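Local coordinates for Rv3651-like N-terminal domain-containing protein (Mycobacterium tuberculosis, PDB 4Q6U) that is of unknown function but, with one GAF-like and two PAS-like domains in a row, probably works as a sensor protein, at residues 80-92 / 103-115. Sequence-based numbering, arbitrary orientation.
Sequences PVIMTDGRMHGVQ and PDRPIPGPLKWDL
Val81, near the end of one arm of a beta hairpin, rests on Pro108 and Pro110 where the chain passes from the GAF-like N-terminal domain into the first strand of the PAS-like middle domain. Its two methyls divide the work: CG2 lies 4.0 Å from Pro108 CG, while CG1, anti to the backbone N (chi1 -169°), meets the ring of Pro110. Proline suits this run, since its rings offer compact apolar surfaces and its nitrogens need no hydrogen-bond acceptor. On the far flank of Pro110 sits the selenium of Met83, a selenomethionine bent at chi2, which brings SE 4.0 Å from Pro110 CB and lays the terminal methyl across the stem of Lys112.

Polar grips hold both ends. At one, Gln92 uses both halves of its amide: NE2 donates in the amide plane to the carbonyl O of Pro106, 2.9 Å away, and OE1 accepts from Arg105 NH1 nearly end-on, with the amide and guanidinium planes 81° apart. At the other, the extended Lys112 reaches the hairpin turn and forms a salt bridge with Asp85, its NZ 2.6 Å from OD2. Arg210 of strand 206-215 pairs with the same carboxylate oxygen and also bonds to NE2 of His89, whose ND1 is hydrogen-bonded to the carbonyl of Ala211, so this neighbouring strand helps dock the hairpin.

Further out, a type I turn from Met83 to Gly86 and a classic bulge, in which two residues, His89 and Gly90, are set against the single Val81, shape the hairpin. Gly86 N closes the turn on Met83 O, and the positive phi of this residue, strained for a residue with a side chain, leads the chain into the return strand. Asp85 is steadied by an Asx turn, its OD1 taking the backbone N of Arg87 at 3.1 Å from the anti side, 29° out of the carboxylate plane.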
ATOM      1  N   PRO B  80      11.890 -31.911  14.665  1.00 47.04           N
ATOM      2  CA  PRO B  80      12.714 -30.713  14.818  1.00 45.87           C
ATOM      3  C   PRO B  80      12.891 -29.989  13.486  1.00 44.03           C
ATOM      4  O   PRO B  80      12.926 -30.635  12.438  1.00 44.83           O
ATOM      5  CB  PRO B  80      14.054 -31.277  15.320  1.00 49.84           C
ATOM      6  CG  PRO B  80      14.098 -32.640  14.763  1.00 49.78           C
ATOM      7  CD  PRO B  80      12.678 -33.137  14.894  1.00 48.86           C
ATOM      8  N   VAL B  81      12.976 -28.665  13.529  1.00 42.62           N
ATOM      9  CA  VAL B  81      13.376 -27.904  12.362  1.00 40.98           C
ATOM     10  C   VAL B  81      14.730 -27.287  12.677  1.00 49.98           C
ATOM     11  O   VAL B  81      14.822 -26.320  13.440  1.00 40.51           O
ATOM     12  CB  VAL B  81      12.372 -26.807  11.996  1.00 39.52           C
ATOM     13  CG1 VAL B  81      12.711 -26.231  10.628  1.00 38.52           C
ATOM     14  CG2 VAL B  81      10.956 -27.364  11.992  1.00 43.77           C
ATOM     15  N   ILE B  82      15.779 -27.863  12.105  1.00 41.27           N
ATOM     16  CA  ILE B  82      17.129 -27.508  12.505  1.00 41.66           C
ATOM     17  C   ILE B  82      17.894 -26.886  11.354  1.00 43.22           C
ATOM     18  O   ILE B  82      18.014 -27.480  10.283  1.00 40.38           O
ATOM     19  CB  ILE B  82      17.880 -28.735  13.036  1.00 46.16           C
ATOM     20  CG1 ILE B  82      17.067 -29.380  14.162  1.00 45.11           C
ATOM     21  CG2 ILE B  82      19.266 -28.335  13.519  1.00 50.93           C
ATOM     22  CD1 ILE B  82      17.681 -30.653  14.737  1.00 47.42           C
HETATM   23  N   MSE B  83      18.374 -25.668  11.589  1.00 41.97           N
HETATM   24  CA  MSE B  83      19.152 -24.904  10.619  1.00 47.82           C
HETATM   25  C   MSE B  83      20.485 -25.600  10.408  1.00 50.00           C
HETATM   26  O   MSE B  83      20.941 -26.321  11.287  1.00 47.29           O
HETATM   27  CB  MSE B  83      19.357 -23.476  11.120  1.00 37.46           C
HETATM   28  CG  MSE B  83      20.114 -22.563  10.166  1.00 44.40           C
HETATM   29 SE   MSE B  83      19.273 -22.598   8.418  1.00 47.55          SE
HETATM   30  CE  MSE B  83      20.608 -21.523   7.419  1.00 33.47           C
ATOM     31  N   THR B  84      21.120 -25.397   9.261  1.00 43.63           N
ATOM     32  CA  THR B  84      22.352 -26.149   8.991  1.00 47.79           C
ATOM     33  C   THR B  84      23.546 -25.726   9.856  1.00 56.04           C
ATOM     34  O   THR B  84      24.620 -26.333   9.773  1.00 49.51           O
ATOM     35  CB  THR B  84      22.752 -26.056   7.506  1.00 49.57           C
ATOM     36  OG1 THR B  84      22.653 -24.697   7.061  1.00 45.53           O
ATOM     37  CG2 THR B  84      21.821 -26.941   6.666  1.00 51.85           C
ATOM     38  N   ASP B  85      23.369 -24.719  10.705  1.00 40.92           N
ATOM     39  CA  ASP B  85      24.397 -24.421  11.704  1.00 44.09           C
ATOM     40  C   ASP B  85      24.148 -25.183  13.013  1.00 49.94           C
ATOM     41  O   ASP B  85      24.831 -24.955  14.009  1.00 48.00           O
ATOM     42  CB  ASP B  85      24.482 -22.912  11.973  1.00 42.40           C
ATOM     43  CG  ASP B  85      23.135 -22.295  12.302  1.00 45.82           C
ATOM     44  OD1 ASP B  85      22.212 -23.048  12.675  1.00 51.36           O
ATOM     45  OD2 ASP B  85      23.002 -21.051  12.188  1.00 48.57           O
ATOM     46  N   GLY B  86      23.152 -26.070  13.007  1.00 44.27           N
ATOM     47  CA  GLY B  86      22.821 -26.880  14.169  1.00 46.02           C
ATOM     48  C   GLY B  86      21.764 -26.287  15.087  1.00 50.94           C
ATOM     49  O   GLY B  86      21.353 -26.921  16.057  1.00 46.90           O
ATOM     50  N   ARG B  87      21.315 -25.074  14.780  1.00 43.65           N
ATOM     51  CA  ARG B  87      20.360 -24.356  15.622  1.00 50.43           C
ATOM     52  C   ARG B  87      18.920 -24.753  15.351  1.00 45.32           C
ATOM     53  O   ARG B  87      18.476 -24.816  14.207  1.00 42.65           O
ATOM     54  CB  ARG B  87      20.501 -22.841  15.425  1.00 49.69           C
ATOM     55  CG  ARG B  87      21.843 -22.287  15.883  1.00 56.17           C
ATOM     56  CD  ARG B  87      21.952 -22.312  17.399  1.00 62.40           C
ATOM     57  NE  ARG B  87      20.803 -21.659  18.022  1.00 64.41           N
ATOM     58  CZ  ARG B  87      20.687 -20.345  18.189  1.00 61.89           C
ATOM     59  NH1 ARG B  87      21.656 -19.528  17.778  1.00 51.81           N
ATOM     60  NH2 ARG B  87      19.599 -19.847  18.766  1.00 59.61           N
HETATM   61  N   MSE B  88      18.186 -25.004  16.424  1.00 47.19           N
HETATM   62  CA  MSE B  88      16.781 -25.366  16.322  1.00 47.84           C
HETATM   63  C   MSE B  88      15.929 -24.125  16.118  1.00 45.19           C
HETATM   64  O   MSE B  88      15.897 -23.254  16.982  1.00 45.68           O
HETATM   65  CB  MSE B  88      16.347 -26.106  17.581  1.00 45.01           C
HETATM   66  CG  MSE B  88      14.910 -26.539  17.567  1.00 45.25           C
HETATM   67 SE   MSE B  88      14.716 -28.446  17.297  1.00102.33          SE
HETATM   68  CE  MSE B  88      16.187 -29.069  18.412  1.00 48.66           C
ATOM     69  N   HIS B  89      15.260 -24.031  14.971  1.00 40.07           N
ATOM     70  CA  HIS B  89      14.406 -22.885  14.688  1.00 41.53           C
ATOM     71  C   HIS B  89      12.971 -23.129  15.123  1.00 41.67           C
ATOM     72  O   HIS B  89      12.217 -22.188  15.405  1.00 41.22           O
ATOM     73  CB  HIS B  89      14.425 -22.548  13.197  1.00 41.66           C
ATOM     74  CG  HIS B  89      15.652 -21.813  12.764  1.00 40.32           C
ATOM     75  ND1 HIS B  89      15.665 -20.958  11.681  1.00 34.68           N
ATOM     76  CD2 HIS B  89      16.909 -21.797  13.268  1.00 38.97           C
ATOM     77  CE1 HIS B  89      16.875 -20.453  11.535  1.00 35.32           C
ATOM     78  NE2 HIS B  89      17.651 -20.945  12.487  1.00 40.11           N
ATOM     79  N   GLY B  90      12.583 -24.392  15.141  1.00 40.13           N
ATOM     80  CA  GLY B  90      11.226 -24.733  15.510  1.00 45.41           C
ATOM     81  C   GLY B  90      11.004 -26.225  15.619  1.00 47.40           C
ATOM     82  O   GLY B  90      11.923 -27.025  15.422  1.00 44.73           O
ATOM     83  N   VAL B  91       9.767 -26.582  15.946  1.00 42.74           N
ATOM     84  CA  VAL B  91       9.343 -27.966  16.080  1.00 44.11           C
ATOM     85  C   VAL B  91       7.972 -28.107  15.425  1.00 44.63           C
ATOM     86  O   VAL B  91       7.096 -27.266  15.628  1.00 51.12           O
ATOM     87  CB  VAL B  91       9.262 -28.408  17.570  1.00 45.96           C
ATOM     88  CG1 VAL B  91       8.649 -29.811  17.703  1.00 47.44           C
ATOM     89  CG2 VAL B  91      10.628 -28.345  18.230  1.00 52.41           C
ATOM     90  N   GLN B  92       7.789 -29.155  14.631  1.00 44.26           N
ATOM     91  CA  GLN B  92       6.486 -29.428  14.049  1.00 50.75           C
ATOM     92  C   GLN B  92       5.836 -30.530  14.871  1.00 50.21           C
ATOM     93  O   GLN B  92       6.485 -31.527  15.170  1.00 47.46           O
ATOM     94  CB  GLN B  92       6.610 -29.833  12.587  1.00 57.60           C
ATOM     95  CG  GLN B  92       5.578 -29.179  11.695  1.00 64.04           C
ATOM     96  CD  GLN B  92       5.931 -29.297  10.231  1.00 53.04           C
ATOM     97  OE1 GLN B  92       6.936 -29.922   9.870  1.00 44.32           O
ATOM     98  NE2 GLN B  92       5.106 -28.694   9.374  1.00 49.03           N
ATOM     99  N   PRO B 103      -1.240 -36.895   8.805  1.00 57.88           N
ATOM    100  CA  PRO B 103      -1.332 -36.375   7.439  1.00 64.09           C
ATOM    101  C   PRO B 103       0.044 -36.083   6.864  1.00 62.71           C
ATOM    102  O   PRO B 103       1.017 -36.046   7.619  1.00 58.57           O
ATOM    103  CB  PRO B 103      -2.125 -35.081   7.615  1.00 63.49           C
ATOM    104  CG  PRO B 103      -1.745 -34.625   8.986  1.00 59.89           C
ATOM    105  CD  PRO B 103      -1.659 -35.888   9.797  1.00 62.74           C
ATOM    106  N   ASP B 104       0.122 -35.873   5.554  1.00 65.45           N
ATOM    107  CA  ASP B 104       1.369 -35.437   4.936  1.00 69.16           C
ATOM    108  C   ASP B 104       1.887 -34.207   5.676  1.00 63.42           C
ATOM    109  O   ASP B 104       1.112 -33.339   6.076  1.00 62.97           O
ATOM    110  CB  ASP B 104       1.169 -35.139   3.447  1.00 74.41           C
ATOM    111  CG  ASP B 104       0.814 -36.382   2.643  1.00 79.59           C
ATOM    112  OD1 ASP B 104       1.183 -37.499   3.067  1.00 79.13           O
ATOM    113  OD2 ASP B 104       0.174 -36.240   1.579  1.00 84.96           O
ATOM    114  N   ARG B 105       3.193 -34.156   5.895  1.00 61.27           N
ATOM    115  CA  ARG B 105       3.778 -33.083   6.679  1.00 57.21           C
ATOM    116  C   ARG B 105       4.305 -31.981   5.772  1.00 51.72           C
ATOM    117  O   ARG B 105       5.157 -32.234   4.918  1.00 50.83           O
ATOM    118  CB  ARG B 105       4.905 -33.618   7.574  1.00 54.28           C
ATOM    119  CG  ARG B 105       5.458 -32.585   8.538  1.00 51.25           C
ATOM    120  CD  ARG B 105       6.452 -33.187   9.509  1.00 54.42           C
ATOM    121  NE  ARG B 105       7.586 -33.807   8.828  1.00 56.38           N
ATOM    122  CZ  ARG B 105       8.664 -33.149   8.422  1.00 58.95           C
ATOM    123  NH1 ARG B 105       8.760 -31.837   8.620  1.00 50.59           N
ATOM    124  NH2 ARG B 105       9.642 -33.803   7.811  1.00 63.72           N
ATOM    125  N   PRO B 106       3.794 -30.751   5.949  1.00 47.95           N
ATOM    126  CA  PRO B 106       4.325 -29.627   5.168  1.00 49.18           C
ATOM    127  C   PRO B 106       5.784 -29.411   5.525  1.00 48.65           C
ATOM    128  O   PRO B 106       6.100 -29.366   6.714  1.00 49.11           O
ATOM    129  CB  PRO B 106       3.466 -28.435   5.608  1.00 52.01           C
ATOM    130  CG  PRO B 106       2.272 -29.026   6.305  1.00 52.53           C
ATOM    131  CD  PRO B 106       2.755 -30.323   6.901  1.00 48.15           C
ATOM    132  N   ILE B 107       6.661 -29.301   4.534  1.00 44.20           N
ATOM    133  CA  ILE B 107       8.081 -29.172   4.839  1.00 44.90           C
ATOM    134  C   ILE B 107       8.443 -27.728   5.161  1.00 38.83           C
ATOM    135  O   ILE B 107       8.350 -26.845   4.299  1.00 42.95           O
ATOM    136  CB  ILE B 107       8.977 -29.665   3.691  1.00 51.65           C
ATOM    137  CG1 ILE B 107       8.490 -31.009   3.149  1.00 49.81           C
ATOM    138  CG2 ILE B 107      10.422 -29.788   4.176  1.00 55.36           C
ATOM    139  CD1 ILE B 107       8.432 -32.111   4.182  1.00 53.34           C
ATOM    140  N   PRO B 108       8.857 -27.478   6.412  1.00 42.78           N
ATOM    141  CA  PRO B 108       9.302 -26.143   6.814  1.00 39.20           C
ATOM    142  C   PRO B 108      10.725 -25.895   6.332  1.00 37.42           C
ATOM    143  O   PRO B 108      11.492 -26.846   6.219  1.00 36.59           O
ATOM    144  CB  PRO B 108       9.220 -26.185   8.351  1.00 40.67           C
ATOM    145  CG  PRO B 108       8.759 -27.589   8.708  1.00 50.58           C
ATOM    146  CD  PRO B 108       9.014 -28.441   7.510  1.00 47.06           C
ATOM    147  N   GLY B 109      11.061 -24.639   6.047  1.00 34.25           N
ATOM    148  CA  GLY B 109      12.363 -24.301   5.518  1.00 39.90           C
ATOM    149  C   GLY B 109      13.039 -23.247   6.370  1.00 35.83           C
ATOM    150  O   GLY B 109      12.656 -22.077   6.338  1.00 36.01           O
ATOM    151  N   PRO B 110      14.039 -23.666   7.155  1.00 36.87           N
ATOM    152  CA  PRO B 110      14.798 -22.760   8.014  1.00 36.72           C
ATOM    153  C   PRO B 110      15.785 -21.949   7.191  1.00 38.27           C
ATOM    154  O   PRO B 110      16.343 -22.451   6.214  1.00 32.73           O
ATOM    155  CB  PRO B 110      15.518 -23.710   8.972  1.00 40.09           C
ATOM    156  CG  PRO B 110      15.723 -24.932   8.163  1.00 40.50           C
ATOM    157  CD  PRO B 110      14.564 -25.042   7.208  1.00 35.94           C
ATOM    158  N   LEU B 111      15.955 -20.689   7.563  1.00 35.67           N
ATOM    159  CA  LEU B 111      16.974 -19.834   6.966  1.00 31.94           C
ATOM    160  C   LEU B 111      17.382 -18.776   7.983  1.00 30.95           C
ATOM    161  O   LEU B 111      16.722 -18.603   9.019  1.00 34.28           O
ATOM    162  CB  LEU B 111      16.456 -19.169   5.683  1.00 29.11           C
ATOM    163  CG  LEU B 111      15.277 -18.199   5.856  1.00 33.83           C
ATOM    164  CD1 LEU B 111      15.496 -16.945   5.025  1.00 37.67           C
ATOM    165  CD2 LEU B 111      13.960 -18.836   5.461  1.00 32.05           C
ATOM    166  N   LYS B 112      18.446 -18.046   7.684  1.00 32.11           N
ATOM    167  CA  LYS B 112      18.838 -16.949   8.546  1.00 30.11           C
ATOM    168  C   LYS B 112      19.458 -15.834   7.731  1.00 35.04           C
ATOM    169  O   LYS B 112      20.035 -16.064   6.660  1.00 30.04           O
ATOM    170  CB  LYS B 112      19.821 -17.407   9.629  1.00 31.69           C
ATOM    171  CG  LYS B 112      21.154 -17.885   9.100  1.00 32.33           C
ATOM    172  CD  LYS B 112      22.087 -18.303  10.240  1.00 36.73           C
ATOM    173  CE  LYS B 112      23.439 -18.773   9.716  1.00 36.14           C
ATOM    174  NZ  LYS B 112      24.291 -19.257  10.844  1.00 40.64           N
ATOM    175  N   TRP B 113      19.300 -14.621   8.245  1.00 31.49           N
ATOM    176  CA  TRP B 113      19.973 -13.450   7.713  1.00 32.96           C
ATOM    177  C   TRP B 113      20.930 -12.965   8.790  1.00 34.93           C
ATOM    178  O   TRP B 113      20.493 -12.634   9.898  1.00 34.08           O
ATOM    179  CB  TRP B 113      18.979 -12.344   7.340  1.00 31.03           C
ATOM    180  CG  TRP B 113      18.222 -12.590   6.075  1.00 30.10           C
ATOM    181  CD1 TRP B 113      18.135 -13.762   5.380  1.00 36.09           C
ATOM    182  CD2 TRP B 113      17.459 -11.629   5.340  1.00 29.67           C
ATOM    183  NE1 TRP B 113      17.350 -13.587   4.257  1.00 30.76           N
ATOM    184  CE2 TRP B 113      16.928 -12.287   4.213  1.00 29.75           C
ATOM    185  CE3 TRP B 113      17.172 -10.268   5.527  1.00 28.66           C
ATOM    186  CZ2 TRP B 113      16.116 -11.632   3.274  1.00 35.79           C
ATOM    187  CZ3 TRP B 113      16.372  -9.622   4.595  1.00 28.00           C
ATOM    188  CH2 TRP B 113      15.852 -10.305   3.483  1.00 27.63           C
ATOM    189  N   ASP B 114      22.230 -12.965   8.494  1.00 32.35           N
ATOM    190  CA  ASP B 114      23.188 -12.322   9.390  1.00 33.24           C
ATOM    191  C   ASP B 114      23.213 -10.837   9.038  1.00 30.40           C
ATOM    192  O   ASP B 114      23.757 -10.451   8.006  1.00 33.13           O
ATOM    193  CB  ASP B 114      24.584 -12.947   9.269  1.00 45.40           C
ATOM    194  CG  ASP B 114      25.557 -12.443  10.340  1.00 54.43           C
ATOM    195  OD1 ASP B 114      25.511 -11.241  10.685  1.00 43.54           O
ATOM    196  OD2 ASP B 114      26.373 -13.252  10.844  1.00 56.95           O
ATOM    197  N   LEU B 115      22.604 -10.012   9.888  1.00 36.73           N
ATOM    198  CA  LEU B 115      22.482  -8.578   9.608  1.00 38.68           C
ATOM    199  C   LEU B 115      23.810  -7.851   9.789  1.00 36.02           C
ATOM    200  O   LEU B 115      24.037  -6.806   9.197  1.00 37.07           O
ATOM    201  CB  LEU B 115      21.423  -7.946  10.508  1.00 43.47           C
ATOM    202  CG  LEU B 115      20.066  -8.639  10.426  1.00 47.18           C
ATOM    203  CD1 LEU B 115      19.065  -7.994  11.372  1.00 52.19           C
ATOM    204  CD2 LEU B 115      19.574  -8.622   8.988  1.00 40.82           C
TER